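Local coordinates for conserved hypothetical protein (PDB 2FNA), which is an archaeal AAA+ ATPase that binds ADP and magnesium and probably hydrolyses ATP, its cellular role not being established, at residues L3-K9 against T247-F251; R12-F16 against E216-R220; N138-V142 against K169-F173. All blocks are in the same frame, centred on the assembly; numbering follows the deposited sequence.

Interaction 1. Residues L3-K9 against T247-F251. With ADP (adenosine-5'-diphosphate), chain D.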
loop_
_atom_site.group_PDB
_atom_site.type_symbol
_atom_site.label_atom_id
_atom_site.label_comp_id
_atom_site.label_asym_id
_atom_site.label_seq_id
_atom_site.Cartn_x
_atom_site.Cartn_y
_atom_site.Cartn_z
ATOM N N LEU A 3 -19.261 -7.716 -5.720
ATOM C CA LEU A 3 -18.011 -7.474 -6.397
ATOM C C LEU A 3 -17.597 -5.988 -6.421
ATOM O O LEU A 3 -16.423 -5.661 -6.393
ATOM C CB LEU A 3 -18.099 -7.991 -7.819
ATOM C CG LEU A 3 -16.779 -8.146 -8.559
ATOM C CD1 LEU A 3 -16.026 -9.356 -7.958
ATOM C CD2 LEU A 3 -17.009 -8.352 -10.062
ATOM N N PHE A 4 -18.574 -5.099 -6.473
ATOM C CA PHE A 4 -18.300 -3.670 -6.574
ATOM C C PHE A 4 -18.361 -2.890 -5.253
ATOM O O PHE A 4 -18.387 -1.671 -5.284
ATOM C CB PHE A 4 -19.252 -3.040 -7.582
ATOM C CG PHE A 4 -19.131 -3.591 -8.977
ATOM C CD1 PHE A 4 -17.916 -3.981 -9.507
ATOM C CD2 PHE A 4 -20.253 -3.692 -9.775
ATOM C CE1 PHE A 4 -17.844 -4.461 -10.791
ATOM C CE2 PHE A 4 -20.167 -4.159 -11.040
ATOM C CZ PHE A 4 -18.956 -4.540 -11.551
ATOM N N ASP A 5 -18.375 -3.555 -4.093
ATOM C CA ASP A 5 -18.257 -2.818 -2.832
ATOM C C ASP A 5 -16.986 -1.919 -2.834
ATOM O O ASP A 5 -15.870 -2.363 -3.152
ATOM C CB ASP A 5 -18.199 -3.764 -1.619
ATOM C CG ASP A 5 -19.505 -4.479 -1.358
ATOM O OD1 ASP A 5 -20.581 -4.014 -1.807
ATOM O OD2 ASP A 5 -19.457 -5.509 -0.664
ATOM N N THR A 6 -17.188 -0.650 -2.535
ATOM C CA THR A 6 -16.127 0.328 -2.498
ATOM C C THR A 6 -15.558 0.392 -1.069
ATOM O O THR A 6 -15.862 1.338 -0.284
ATOM C CB THR A 6 -16.650 1.752 -2.890
ATOM O OG1 THR A 6 -17.650 2.148 -1.952
ATOM C CG2 THR A 6 -17.205 1.750 -4.329
ATOM N N SER A 7 -14.831 -0.657 -0.737
ATOM C CA SER A 7 -13.971 -0.777 0.439
ATOM C C SER A 7 -13.127 -2.049 0.164
ATOM O O SER A 7 -13.462 -2.848 -0.742
ATOM C CB SER A 7 -14.753 -0.835 1.769
ATOM O OG SER A 7 -15.633 -1.952 1.848
ATOM N N PRO A 8 -11.987 -2.208 0.857
ATOM C CA PRO A 8 -11.252 -3.441 0.647
ATOM C C PRO A 8 -12.081 -4.701 0.950
ATOM O O PRO A 8 -12.791 -4.757 1.942
ATOM C CB PRO A 8 -10.060 -3.277 1.608
ATOM C CG PRO A 8 -9.847 -1.784 1.620
ATOM C CD PRO A 8 -11.265 -1.312 1.785
ATOM N N LYS A 9 -11.984 -5.704 0.079
ATOM C CA LYS A 9 -12.775 -6.918 0.230
ATOM C C LYS A 9 -12.144 -7.727 1.333
ATOM O O LYS A 9 -10.933 -7.647 1.530
ATOM C CB LYS A 9 -12.808 -7.741 -1.066
ATOM C CG LYS A 9 -13.366 -6.989 -2.296
ATOM C CD LYS A 9 -14.759 -6.392 -2.065
ATOM C CE LYS A 9 -15.467 -6.123 -3.412
ATOM N NZ LYS A 9 -14.872 -4.992 -4.259
ATOM N N THR A 247 -13.953 -0.782 -9.926
ATOM C CA THR A 247 -14.885 -1.105 -8.842
ATOM C C THR A 247 -15.865 0.035 -8.546
ATOM O O THR A 247 -17.051 -0.209 -8.416
ATOM C CB THR A 247 -14.105 -1.437 -7.546
ATOM O OG1 THR A 247 -13.214 -2.523 -7.782
ATOM C CG2 THR A 247 -15.026 -1.834 -6.355
ATOM N N TYR A 248 -15.342 1.250 -8.368
ATOM C CA TYR A 248 -16.154 2.432 -8.143
ATOM C C TYR A 248 -17.124 2.649 -9.314
ATOM O O TYR A 248 -18.283 2.785 -9.094
ATOM C CB TYR A 248 -15.250 3.658 -8.002
ATOM C CG TYR A 248 -15.953 4.897 -7.494
ATOM C CD1 TYR A 248 -16.108 5.107 -6.129
ATOM C CD2 TYR A 248 -16.442 5.865 -8.369
ATOM C CE1 TYR A 248 -16.752 6.256 -5.642
ATOM C CE2 TYR A 248 -17.085 7.003 -7.883
ATOM C CZ TYR A 248 -17.236 7.194 -6.522
ATOM O OH TYR A 248 -17.900 8.341 -6.001
ATOM N N PHE A 249 -16.624 2.623 -10.555
ATOM C CA PHE A 249 -17.468 2.690 -11.742
ATOM C C PHE A 249 -18.591 1.678 -11.687
ATOM O O PHE A 249 -19.724 1.996 -11.953
ATOM C CB PHE A 249 -16.685 2.430 -13.038
ATOM C CG PHE A 249 -17.591 2.201 -14.219
ATOM C CD1 PHE A 249 -18.172 3.283 -14.881
ATOM C CD2 PHE A 249 -17.917 0.921 -14.631
ATOM C CE1 PHE A 249 -19.038 3.094 -15.915
ATOM C CE2 PHE A 249 -18.788 0.735 -15.684
ATOM C CZ PHE A 249 -19.359 1.832 -16.318
ATOM N N GLY A 250 -18.259 0.425 -11.374
ATOM C CA GLY A 250 -19.259 -0.621 -11.340
ATOM C C GLY A 250 -20.306 -0.301 -10.303
ATOM O O GLY A 250 -21.484 -0.466 -10.541
ATOM N N PHE A 251 -19.873 0.211 -9.160
ATOM C CA PHE A 251 -20.800 0.556 -8.107
ATOM C C PHE A 251 -21.738 1.680 -8.578
ATOM O O PHE A 251 -22.960 1.566 -8.445
ATOM C CB PHE A 251 -20.067 0.960 -6.816
ATOM C CG PHE A 251 -21.016 1.282 -5.681
ATOM C CD1 PHE A 251 -21.685 2.487 -5.647
ATOM C CD2 PHE A 251 -21.270 0.357 -4.686
ATOM C CE1 PHE A 251 -22.626 2.780 -4.645
ATOM C CE2 PHE A 251 -22.185 0.637 -3.683
ATOM C CZ PHE A 251 -22.856 1.863 -3.657
HETATM P PB ADP D . -4.765 -1.321 -2.283
HETATM O O1B ADP D . -3.848 -2.028 -3.229
HETATM O O2B ADP D . -4.767 0.186 -2.516
HETATM O O3B ADP D . -4.693 -1.722 -0.848
HETATM P PA ADP D . -7.574 -2.193 -2.011
HETATM O O1A ADP D . -7.559 -3.578 -1.448
HETATM O O2A ADP D . -7.834 -1.178 -0.978
HETATM O O3A ADP D . -6.258 -1.766 -2.867
HETATM O "O5'" ADP D . -8.600 -2.216 -3.223
HETATM C "C5'" ADP D . -9.029 -1.019 -3.895
HETATM C "C4'" ADP D . -10.501 -1.143 -4.282
HETATM O "O4'" ADP D . -10.682 -2.019 -5.378
HETATM C "C3'" ADP D . -11.387 -1.688 -3.206
HETATM O "O3'" ADP D . -12.708 -1.149 -3.430
HETATM C "C2'" ADP D . -11.438 -3.174 -3.483
HETATM O "O2'" ADP D . -12.629 -3.783 -3.005
HETATM C "C1'" ADP D . -11.412 -3.168 -4.985
HETATM N N9 ADP D . -10.737 -4.299 -5.612
HETATM C C8 ADP D . -9.433 -4.346 -5.960
HETATM N N7 ADP D . -9.160 -5.497 -6.575
HETATM C C5 ADP D . -10.305 -6.220 -6.605
HETATM C C6 ADP D . -10.738 -7.538 -7.117
HETATM N N6 ADP D . -9.852 -8.362 -7.714
HETATM N N1 ADP D . -12.046 -7.897 -6.976
HETATM C C2 ADP D . -12.951 -7.087 -6.396
HETATM N N3 ADP D . -12.632 -5.874 -5.915
HETATM C C4 ADP D . -11.355 -5.409 -6.001
#
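This contact forms one wall of the nucleotide pocket of an AAA+ ATPase. An N-terminal loop, residues 3-9, lies along helix 243-256 and closes over the ribose of ADP. Leu3 touches the helix lightly, with its O 4.1 Å from CG2 of Thr247. Its side chain packs instead on Phe217 and Arg220 of helix 211-225. Phe4 is the main anchor. One face of its ring lies on the helix backbone at Gly250, in a CH-pi contact with CA 3.6 Å from the ring centroid. Gly250 has no side chain, so the ring can come this close: a CB there would lie only 2.6 Å from CE1 of Phe4. Phe222 meets the same ring edge-to-face. The CA-to-CB bond of Asp5 points away from the helix, and OD2 accepts a hydrogen bond from Met2 N. The Asp5 O lies 3.4 Å from CG2 of Thr247, and the O of Phe4 is 3.5 Å from the same methyl. Thr6, the centre of an inverse gamma turn, sets its CG2 3.9 Å from CB of Phe251 and 4.0 Å from CD1 of Tyr248. Ser7 and Pro8 leave the helix and turn to the nucleotide. The O of Ser7 accepts a hydrogen bond from ADP O2' at 2.6 Å. The Lys9 side chain folds back toward the start of the loop. Four acceptors lie within hydrogen-bonding distance of its NZ, which must share three protons among them: Leu3 O (2.7 Å), Asp5 O (3.0 Å), ADP O2' (2.8 Å) and ADP N3 (2.9 Å).

Interaction 2. Residues R12-F16 against E216-R220. With ADP (adenosine-5'-diphosphate), chain D.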
loop_
_atom_site.group_PDB
_atom_site.type_symbol
_atom_site.label_atom_id
_atom_site.label_comp_id
_atom_site.label_asym_id
_atom_site.label_seq_id
_atom_site.Cartn_x
_atom_site.Cartn_y
_atom_site.Cartn_z
ATOM N N ARG A 12 -13.207 -13.859 -0.361
ATOM C CA ARG A 12 -12.905 -14.256 -1.737
ATOM C C ARG A 12 -14.148 -14.306 -2.649
ATOM O O ARG A 12 -14.046 -14.138 -3.868
ATOM C CB ARG A 12 -12.282 -15.639 -1.717
ATOM C CG ARG A 12 -11.842 -16.150 -3.057
ATOM C CD ARG A 12 -11.496 -17.607 -2.950
ATOM N NE ARG A 12 -10.315 -17.799 -2.105
ATOM C CZ ARG A 12 -9.114 -18.125 -2.551
ATOM N NH1 ARG A 12 -8.891 -18.319 -3.849
ATOM N NH2 ARG A 12 -8.127 -18.295 -1.682
ATOM N N LYS A 13 -15.310 -14.560 -2.065
ATOM C CA LYS A 13 -16.555 -14.620 -2.833
ATOM C C LYS A 13 -16.900 -13.259 -3.442
ATOM O O LYS A 13 -17.651 -13.190 -4.405
ATOM C CB LYS A 13 -17.685 -15.152 -1.976
ATOM C CG LYS A 13 -17.440 -16.633 -1.553
ATOM C CD LYS A 13 -18.671 -17.263 -0.950
ATOM C CE LYS A 13 -18.420 -18.695 -0.555
ATOM N NZ LYS A 13 -18.114 -19.529 -1.744
ATOM N N ASP A 14 -16.313 -12.197 -2.893
ATOM C CA ASP A 14 -16.520 -10.832 -3.371
ATOM C C ASP A 14 -15.354 -10.313 -4.229
ATOM O O ASP A 14 -15.311 -9.139 -4.551
ATOM C CB ASP A 14 -16.677 -9.893 -2.176
ATOM C CG ASP A 14 -17.844 -10.268 -1.251
ATOM O OD1 ASP A 14 -18.859 -10.824 -1.720
ATOM O OD2 ASP A 14 -17.757 -9.972 -0.037
ATOM N N PHE A 15 -14.426 -11.182 -4.626
ATOM C CA PHE A 15 -13.176 -10.738 -5.161
ATOM C C PHE A 15 -12.867 -11.461 -6.456
ATOM O O PHE A 15 -12.873 -12.671 -6.502
ATOM C CB PHE A 15 -12.105 -10.993 -4.087
ATOM C CG PHE A 15 -10.822 -10.284 -4.310
ATOM C CD1 PHE A 15 -10.698 -8.929 -3.981
ATOM C CD2 PHE A 15 -9.707 -10.962 -4.802
ATOM C CE1 PHE A 15 -9.509 -8.277 -4.163
ATOM C CE2 PHE A 15 -8.525 -10.309 -4.991
ATOM C CZ PHE A 15 -8.418 -8.941 -4.656
ATOM N N PHE A 16 -12.597 -10.706 -7.517
ATOM C CA PHE A 16 -12.265 -11.282 -8.845
ATOM C C PHE A 16 -10.839 -11.843 -8.945
ATOM O O PHE A 16 -9.873 -11.091 -8.829
ATOM C CB PHE A 16 -12.417 -10.207 -9.903
ATOM C CG PHE A 16 -12.055 -10.650 -11.278
ATOM C CD1 PHE A 16 -12.774 -11.658 -11.903
ATOM C CD2 PHE A 16 -11.037 -10.024 -11.986
ATOM C CE1 PHE A 16 -12.456 -12.048 -13.184
ATOM C CE2 PHE A 16 -10.726 -10.406 -13.277
ATOM C CZ PHE A 16 -11.427 -11.409 -13.875
ATOM N N GLU A 216 -13.486 -8.764 -18.091
ATOM C CA GLU A 216 -14.010 -9.911 -17.370
ATOM C C GLU A 216 -14.456 -9.555 -15.942
ATOM O O GLU A 216 -15.402 -10.134 -15.443
ATOM C CB GLU A 216 -12.990 -11.049 -17.375
ATOM C CG GLU A 216 -13.496 -12.362 -16.776
ATOM C CD GLU A 216 -14.851 -12.836 -17.350
ATOM O OE1 GLU A 216 -15.113 -12.674 -18.573
ATOM O OE2 GLU A 216 -15.649 -13.377 -16.552
ATOM N N PHE A 217 -13.782 -8.604 -15.295
ATOM C CA PHE A 217 -14.138 -8.144 -13.936
ATOM C C PHE A 217 -15.518 -7.487 -13.929
ATOM O O PHE A 217 -16.382 -7.780 -13.094
ATOM C CB PHE A 217 -13.063 -7.149 -13.449
ATOM C CG PHE A 217 -13.406 -6.427 -12.182
ATOM C CD1 PHE A 217 -13.455 -7.115 -10.985
ATOM C CD2 PHE A 217 -13.667 -5.060 -12.180
ATOM C CE1 PHE A 217 -13.762 -6.486 -9.809
ATOM C CE2 PHE A 217 -13.968 -4.414 -11.008
ATOM C CZ PHE A 217 -14.030 -5.127 -9.797
ATOM N N LEU A 218 -15.719 -6.586 -14.875
ATOM C CA LEU A 218 -16.987 -5.864 -14.999
ATOM C C LEU A 218 -18.109 -6.815 -15.370
ATOM O O LEU A 218 -19.177 -6.768 -14.768
ATOM C CB LEU A 218 -16.876 -4.826 -16.093
ATOM C CG LEU A 218 -15.975 -3.663 -15.732
ATOM C CD1 LEU A 218 -15.939 -2.774 -16.897
ATOM C CD2 LEU A 218 -16.513 -2.924 -14.502
ATOM N N ARG A 219 -17.836 -7.648 -16.383
ATOM C CA ARG A 219 -18.771 -8.687 -16.835
ATOM C C ARG A 219 -19.243 -9.510 -15.656
ATOM O O ARG A 219 -20.424 -9.737 -15.473
ATOM C CB ARG A 219 -18.116 -9.636 -17.859
ATOM C CG ARG A 219 -19.129 -10.457 -18.641
ATOM C CD ARG A 219 -18.581 -11.787 -19.233
ATOM N NE ARG A 219 -18.174 -12.892 -18.335
ATOM C CZ ARG A 219 -18.638 -13.182 -17.113
ATOM N NH1 ARG A 219 -19.559 -12.457 -16.511
ATOM N NH2 ARG A 219 -18.155 -14.233 -16.460
ATOM N N ARG A 220 -18.308 -9.954 -14.833
ATOM C CA ARG A 220 -18.669 -10.737 -13.667
ATOM C C ARG A 220 -19.546 -9.968 -12.667
ATOM O O ARG A 220 -20.475 -10.530 -12.111
ATOM C CB ARG A 220 -17.431 -11.289 -12.981
ATOM C CG ARG A 220 -17.770 -11.862 -11.639
ATOM C CD ARG A 220 -16.767 -12.834 -11.116
ATOM N NE ARG A 220 -16.970 -12.917 -9.673
ATOM C CZ ARG A 220 -16.193 -13.590 -8.836
ATOM N NH1 ARG A 220 -15.147 -14.271 -9.302
ATOM N NH2 ARG A 220 -16.473 -13.573 -7.529
HETATM P PB ADP D . -4.765 -1.321 -2.283
HETATM O O1B ADP D . -3.848 -2.028 -3.229
HETATM O O2B ADP D . -4.767 0.186 -2.516
HETATM O O3B ADP D . -4.693 -1.722 -0.848
HETATM P PA ADP D . -7.574 -2.193 -2.011
HETATM O O1A ADP D . -7.559 -3.578 -1.448
HETATM O O2A ADP D . -7.834 -1.178 -0.978
HETATM O O3A ADP D . -6.258 -1.766 -2.867
HETATM O "O5'" ADP D . -8.600 -2.216 -3.223
HETATM C "C5'" ADP D . -9.029 -1.019 -3.895
HETATM C "C4'" ADP D . -10.501 -1.143 -4.282
HETATM O "O4'" ADP D . -10.682 -2.019 -5.378
HETATM C "C3'" ADP D . -11.387 -1.688 -3.206
HETATM O "O3'" ADP D . -12.708 -1.149 -3.430
HETATM C "C2'" ADP D . -11.438 -3.174 -3.483
HETATM O "O2'" ADP D . -12.629 -3.783 -3.005
HETATM C "C1'" ADP D . -11.412 -3.168 -4.985
HETATM N N9 ADP D . -10.737 -4.299 -5.612
HETATM C C8 ADP D . -9.433 -4.346 -5.960
HETATM N N7 ADP D . -9.160 -5.497 -6.575
HETATM C C5 ADP D . -10.305 -6.220 -6.605
HETATM C C6 ADP D . -10.738 -7.538 -7.117
HETATM N N6 ADP D . -9.852 -8.362 -7.714
HETATM N N1 ADP D . -12.046 -7.897 -6.976
HETATM C C2 ADP D . -12.951 -7.087 -6.396
HETATM N N3 ADP D . -12.632 -5.874 -5.915
HETATM C C4 ADP D . -11.355 -5.409 -6.001
HETATM O O HOH W 1 -14.286 -15.302 -6.439
#
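The adenine end of the ADP pocket is built here, where the loop before helix 19-27 meets helix 211-225. Phe16 reads the base with its backbone. Its N donates to ADP N1 at 2.9 Å, and its O accepts from ADP N6 at 2.9 Å. This pair matches the N1 acceptor and N6 donor edge of adenine. Phe15 lays one face of its ring against the base, with CE1 3.3 Å from ADP C6. The Phe217 ring meets the base through its edge, with CE1 3.6 Å from ADP C2. In this P-loop ATPase the base is thus held by an N-terminal loop and a helix distant in sequence. The Phe16 side chain points to that helix. Its ring covers the backbone of Phe217 in a CH-pi contact, with CA of Phe217 4.0 Å from the ring centroid. Phe16 CB sits 3.4 Å from CD1 of Phe217, at the edge of that ring. CZ of Phe16 reaches CG of Glu216 at 3.7 Å. Arg220 extends from the helix toward the loop, and CA of Phe16 lies over one face of its guanidinium, 4.2 Å from NH1. A water links the two segments: it donates to the O of Arg12 at 2.8 Å and accepts from NH2 of Arg220 at 3.0 Å. The side chain of Arg12 turns away to a salt bridge with Glu53.

Interaction 3. Residues N138-V142 against K169-F173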
loop_
_atom_site.group_PDB
_atom_site.type_symbol
_atom_site.label_atom_id
_atom_site.label_comp_id
_atom_site.label_asym_id
_atom_site.label_seq_id
_atom_site.Cartn_x
_atom_site.Cartn_y
_atom_site.Cartn_z
ATOM N N ASN A 138 1.322 -20.089 13.947
ATOM C CA ASN A 138 1.923 -18.875 13.390
ATOM C C ASN A 138 1.079 -17.654 13.768
ATOM O O ASN A 138 -0.151 -17.724 13.798
ATOM C CB ASN A 138 2.009 -18.940 11.850
ATOM C CG ASN A 138 3.090 -19.876 11.346
ATOM O OD1 ASN A 138 3.952 -20.299 12.095
ATOM N ND2 ASN A 138 3.044 -20.193 10.061
ATOM N N VAL A 139 1.744 -16.547 14.079
ATOM C CA VAL A 139 1.059 -15.273 14.325
ATOM C C VAL A 139 1.522 -14.358 13.212
ATOM O O VAL A 139 2.709 -14.285 12.934
ATOM C CB VAL A 139 1.462 -14.649 15.664
ATOM C CG1 VAL A 139 0.773 -13.313 15.862
ATOM C CG2 VAL A 139 1.181 -15.632 16.833
ATOM N N ILE A 140 0.572 -13.680 12.591
ATOM C CA ILE A 140 0.833 -12.854 11.443
ATOM C C ILE A 140 0.883 -11.422 11.906
ATOM O O ILE A 140 0.002 -10.955 12.649
ATOM C CB ILE A 140 -0.241 -13.051 10.379
ATOM C CG1 ILE A 140 -0.292 -14.533 9.994
ATOM C CG2 ILE A 140 0.004 -12.120 9.182
ATOM C CD1 ILE A 140 -1.421 -14.893 9.110
ATOM N N ILE A 141 1.927 -10.730 11.477
ATOM C CA ILE A 141 2.094 -9.328 11.761
ATOM C C ILE A 141 1.987 -8.605 10.432
ATOM O O ILE A 141 2.836 -8.778 9.543
ATOM C CB ILE A 141 3.442 -8.982 12.387
ATOM C CG1 ILE A 141 3.774 -9.901 13.559
ATOM C CG2 ILE A 141 3.440 -7.513 12.807
ATOM C CD1 ILE A 141 3.112 -9.569 14.847
ATOM N N VAL A 142 0.921 -7.821 10.301
ATOM C CA VAL A 142 0.651 -7.091 9.085
ATOM C C VAL A 142 1.051 -5.662 9.269
ATOM O O VAL A 142 0.582 -4.976 10.202
ATOM C CB VAL A 142 -0.853 -7.160 8.701
ATOM C CG1 VAL A 142 -1.122 -6.423 7.432
ATOM C CG2 VAL A 142 -1.305 -8.604 8.583
ATOM N N LYS A 169 10.297 -18.418 14.638
ATOM C CA LYS A 169 9.805 -19.283 13.563
ATOM C C LYS A 169 8.299 -19.348 13.464
ATOM O O LYS A 169 7.789 -19.829 12.462
ATOM C CB LYS A 169 10.373 -20.699 13.702
ATOM C CG LYS A 169 11.928 -20.764 13.760
ATOM C CD LYS A 169 12.619 -20.398 12.426
ATOM C CE LYS A 169 14.065 -19.951 12.666
ATOM N NZ LYS A 169 14.983 -20.225 11.510
ATOM N N ARG A 170 7.594 -18.863 14.486
ATOM C CA ARG A 170 6.131 -18.711 14.425
ATOM C C ARG A 170 5.666 -17.280 14.197
ATOM O O ARG A 170 4.488 -17.008 14.354
ATOM C CB ARG A 170 5.454 -19.258 15.691
ATOM C CG ARG A 170 5.484 -20.783 15.759
ATOM C CD ARG A 170 4.557 -21.342 16.818
ATOM N NE ARG A 170 4.972 -20.979 18.171
ATOM C CZ ARG A 170 6.020 -21.502 18.805
ATOM N NH1 ARG A 170 6.799 -22.415 18.219
ATOM N NH2 ARG A 170 6.307 -21.103 20.039
ATOM N N ILE A 171 6.570 -16.377 13.846
ATOM C CA ILE A 171 6.205 -14.988 13.523
ATOM C C ILE A 171 6.362 -14.833 12.020
ATOM O O ILE A 171 7.448 -15.086 11.477
ATOM C CB ILE A 171 7.071 -13.922 14.291
ATOM C CG1 ILE A 171 6.869 -13.975 15.814
ATOM C CG2 ILE A 171 6.796 -12.498 13.782
ATOM C CD1 ILE A 171 5.550 -13.508 16.313
ATOM N N LYS A 172 5.252 -14.494 11.353
ATOM C CA LYS A 172 5.196 -14.311 9.909
ATOM C C LYS A 172 4.704 -12.913 9.573
ATOM O O LYS A 172 3.577 -12.560 9.908
ATOM C CB LYS A 172 4.250 -15.331 9.291
ATOM C CG LYS A 172 4.537 -16.760 9.629
ATOM C CD LYS A 172 5.865 -17.206 9.073
ATOM C CE LYS A 172 6.205 -18.660 9.435
ATOM N NZ LYS A 172 7.648 -18.780 9.180
ATOM N N PHE A 173 5.553 -12.106 8.931
ATOM C CA PHE A 173 5.196 -10.749 8.572
ATOM C C PHE A 173 4.601 -10.680 7.191
ATOM O O PHE A 173 5.069 -11.358 6.236
ATOM C CB PHE A 173 6.427 -9.842 8.548
ATOM C CG PHE A 173 7.040 -9.612 9.887
ATOM C CD1 PHE A 173 6.631 -8.532 10.668
ATOM C CD2 PHE A 173 8.042 -10.439 10.359
ATOM C CE1 PHE A 173 7.175 -8.322 11.918
ATOM C CE2 PHE A 173 8.614 -10.212 11.597
ATOM C CZ PHE A 173 8.175 -9.152 12.373
#
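Strand segments 139-142 and 171-173 run parallel, with 29° between their N-to-C directions. Three backbone hydrogen bonds join them: Val139 N to Arg170 O (2.8 Å), Lys172 N to Val139 O (3.0 Å) and Ile141 N to Lys172 O (2.9 Å). Side chains alternate between the two faces of the sheet. On one face Val139, Ile141, Ile171 and Phe173 form an apolar surface. Val139 and Ile141 leave a hollow between them, and Ile171 fills it from the other strand. Its CD1 is 4.3 Å from CB of Val139, and its CG2 is 4.0 Å from CG1 of Ile141. The Phe173 ring rests against Ile141, with CD1 3.7 Å from CB of Ile141. Leu128 and Phe131 of helix 124-133 pack on this surface, and Leu161 and Ala164 of helix 158-167 pack on Phe173. The other face carries Ile140 and Lys172. There the Lys172 chain lies beside Asn138, its CE 3.6 Å from ND2 of Asn138. Its NZ makes a weak hydrogen bond to the O of Lys169. Helix 158-167 connects the strands, giving the beta-alpha-beta crossover typical of the parallel sheet in P-loop NTPases.

Interactions 1 and 2 are two parts of one ADP pocket. Their centres lie 10 Å apart and they touch directly. Leu3 CD2 is 3.1 Å from the O of Phe217, and Lys9 CE is 3.2 Å from the O of Asp14. Interaction 1 holds the ribose and reaches adenine N3; interaction 2 holds the N1 and N6 edge and one face of the base. Backbone amides of Gly42, Lys43 and Ser44, in a probable P-loop, also hydrogen-bond to ADP. Interaction 3 belongs to the central sheet and stands apart. Its centre is about 30 Å from that of interaction 1 and about 29 Å from that of interaction 2.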